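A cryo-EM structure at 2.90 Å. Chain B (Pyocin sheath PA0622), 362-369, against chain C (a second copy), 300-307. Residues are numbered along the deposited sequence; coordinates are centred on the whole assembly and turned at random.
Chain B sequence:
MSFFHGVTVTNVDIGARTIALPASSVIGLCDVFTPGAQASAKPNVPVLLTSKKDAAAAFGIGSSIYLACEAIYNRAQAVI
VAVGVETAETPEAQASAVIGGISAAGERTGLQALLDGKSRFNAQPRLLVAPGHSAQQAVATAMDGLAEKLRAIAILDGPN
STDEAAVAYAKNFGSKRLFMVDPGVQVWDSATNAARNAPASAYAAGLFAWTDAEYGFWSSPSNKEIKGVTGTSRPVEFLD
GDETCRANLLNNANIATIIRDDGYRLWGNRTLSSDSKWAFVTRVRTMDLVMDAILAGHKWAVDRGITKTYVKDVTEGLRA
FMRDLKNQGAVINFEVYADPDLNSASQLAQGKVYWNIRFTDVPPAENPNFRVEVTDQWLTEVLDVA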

# COMPACT_ATOMS: atom_id res chain seq x y z
N VAL B 362 -38.91 -29.88 -24.50
CA VAL B 362 -38.15 -30.40 -23.36
C VAL B 362 -38.98 -31.48 -22.66
O VAL B 362 -40.18 -31.27 -22.42
CB VAL B 362 -37.76 -29.28 -22.40
CG1 VAL B 362 -36.66 -28.46 -23.00
CG2 VAL B 362 -38.93 -28.34 -22.16
N PRO B 363 -38.41 -32.64 -22.37
CA PRO B 363 -39.18 -33.71 -21.75
C PRO B 363 -39.24 -33.53 -20.24
O PRO B 363 -38.25 -33.14 -19.61
CB PRO B 363 -38.39 -34.98 -22.12
CG PRO B 363 -37.01 -34.50 -22.30
CD PRO B 363 -37.10 -33.11 -22.85
N PRO B 364 -40.39 -33.80 -19.63
CA PRO B 364 -40.47 -33.75 -18.17
C PRO B 364 -39.91 -35.01 -17.53
O PRO B 364 -40.04 -36.12 -18.05
CB PRO B 364 -41.98 -33.62 -17.90
CG PRO B 364 -42.60 -34.28 -19.07
CD PRO B 364 -41.71 -34.00 -20.24
N ALA B 365 -39.27 -34.82 -16.38
CA ALA B 365 -38.63 -35.92 -15.65
C ALA B 365 -39.70 -36.70 -14.90
O ALA B 365 -39.85 -36.59 -13.68
CB ALA B 365 -37.56 -35.39 -14.71
N GLU B 366 -40.44 -37.52 -15.65
CA GLU B 366 -41.66 -38.13 -15.13
C GLU B 366 -41.35 -39.23 -14.12
O GLU B 366 -42.08 -39.38 -13.13
CB GLU B 366 -42.48 -38.70 -16.28
N ASN B 367 -40.29 -39.99 -14.34
CA ASN B 367 -40.01 -41.18 -13.54
C ASN B 367 -38.52 -41.29 -13.25
O ASN B 367 -37.79 -42.00 -13.95
CB ASN B 367 -40.50 -42.43 -14.28
CG ASN B 367 -40.52 -43.66 -13.40
OD1 ASN B 367 -40.29 -43.59 -12.21
ND2 ASN B 367 -40.77 -44.80 -14.02
N PRO B 368 -38.03 -40.63 -12.21
CA PRO B 368 -36.67 -40.90 -11.75
C PRO B 368 -36.61 -42.25 -11.06
O PRO B 368 -37.48 -42.60 -10.26
CB PRO B 368 -36.38 -39.75 -10.79
CG PRO B 368 -37.68 -39.32 -10.33
CD PRO B 368 -38.64 -39.51 -11.46
N ASN B 369 -35.58 -43.02 -11.38
CA ASN B 369 -35.48 -44.40 -10.92
C ASN B 369 -34.23 -44.58 -10.08
O ASN B 369 -33.12 -44.31 -10.54
CB ASN B 369 -35.49 -45.36 -12.10
CG ASN B 369 -36.85 -45.50 -12.72
OD1 ASN B 369 -37.84 -45.63 -12.02
ND2 ASN B 369 -36.92 -45.45 -14.03
N TRP C 300 -37.73 -32.33 -5.93
CA TRP C 300 -37.59 -31.49 -7.11
C TRP C 300 -37.25 -32.27 -8.37
O TRP C 300 -37.11 -31.65 -9.43
CB TRP C 300 -36.53 -30.42 -6.86
CG TRP C 300 -35.19 -30.96 -6.50
CD1 TRP C 300 -34.72 -31.22 -5.25
CD2 TRP C 300 -34.13 -31.31 -7.40
NE1 TRP C 300 -33.45 -31.71 -5.31
CE2 TRP C 300 -33.06 -31.78 -6.63
CE3 TRP C 300 -33.99 -31.28 -8.79
CZ2 TRP C 300 -31.86 -32.21 -7.19
CZ3 TRP C 300 -32.80 -31.70 -9.34
CH2 TRP C 300 -31.75 -32.16 -8.54
N ALA C 301 -37.12 -33.59 -8.29
CA ALA C 301 -36.69 -34.39 -9.42
C ALA C 301 -37.85 -35.04 -10.17
O ALA C 301 -37.60 -35.86 -11.06
CB ALA C 301 -35.71 -35.46 -8.95
N VAL C 302 -39.09 -34.72 -9.84
CA VAL C 302 -40.25 -35.25 -10.54
C VAL C 302 -40.87 -34.21 -11.46
O VAL C 302 -41.33 -34.52 -12.56
CB VAL C 302 -41.27 -35.79 -9.52
CG1 VAL C 302 -42.41 -36.50 -10.23
CG2 VAL C 302 -40.59 -36.71 -8.54
N ASP C 303 -40.85 -32.95 -11.03
CA ASP C 303 -40.89 -31.81 -11.94
C ASP C 303 -39.47 -31.54 -12.43
O ASP C 303 -38.63 -32.45 -12.40
CB ASP C 303 -41.49 -30.57 -11.26
N ARG C 304 -39.21 -30.32 -12.92
CA ARG C 304 -37.90 -29.89 -13.41
C ARG C 304 -37.48 -30.76 -14.60
O ARG C 304 -36.69 -31.70 -14.47
CB ARG C 304 -36.84 -29.86 -12.30
CG ARG C 304 -35.51 -29.26 -12.73
CD ARG C 304 -34.57 -29.04 -11.58
NE ARG C 304 -35.08 -28.01 -10.68
CZ ARG C 304 -34.46 -27.61 -9.57
NH1 ARG C 304 -33.29 -28.13 -9.24
NH2 ARG C 304 -35.00 -26.66 -8.82
N GLY C 305 -38.16 -30.51 -15.72
CA GLY C 305 -37.90 -31.10 -17.01
C GLY C 305 -36.43 -31.21 -17.39
O GLY C 305 -35.63 -30.35 -17.03
N ILE C 306 -36.10 -32.28 -18.10
CA ILE C 306 -34.73 -32.79 -18.19
C ILE C 306 -33.89 -31.84 -19.03
O ILE C 306 -34.13 -31.68 -20.23
CB ILE C 306 -34.71 -34.21 -18.75
CG1 ILE C 306 -35.44 -35.15 -17.80
CG2 ILE C 306 -33.30 -34.67 -18.97
CD1 ILE C 306 -35.74 -36.49 -18.37
N THR C 307 -32.93 -31.19 -18.40
CA THR C 307 -31.90 -30.42 -19.07
C THR C 307 -30.65 -31.28 -19.20
O THR C 307 -30.68 -32.49 -18.94
CB THR C 307 -31.61 -29.12 -18.31
OG1 THR C 307 -31.10 -29.44 -17.01
CG2 THR C 307 -32.87 -28.32 -18.16

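This is a small, mostly apolar contact between two loop-rich segments of neighbouring sheath subunits, pinned by a single backbone hydrogen bond. Ile C306 N donates to Pro B363 O at 2.8 Å, with a nearly straight N-H...O angle of 163°. Prolines lack an amide hydrogen, so Pro B363 can take part through its carbonyl but not its nitrogen. Gly C305 lies against the same carbonyl, its CA 3.3 Å from Pro B363 O. A CB on Gly C305 would also sit about 3.3 Å from Pro B363 O, a tight fit that glycine avoids.

Ala B365 and Ile C306 lose the most surface of the 423 Å² buried. Ala B365 points toward chain C, and its CB packs 3.8 Å from Ile C306 CG1. The small methyl also fits close to the backbone, with Ala B365 CB 3.8 Å from Arg C304 O. Ile C306 meets Pro B363 as well, CB to CG at 4.2 Å.

Farther along, Pro B368 points toward chain C. Its CG lies 3.5 Å from Ala C301 O and 4.3 Å from Val C302 CG2. Not every approach is favourable on its face: Ala B365 O and Val C302 O, both acceptors, are 2.8 Å apart. A CA-H...O contact from Val C302 CA to Ala B365 O, 3.4 Å, lies beside them.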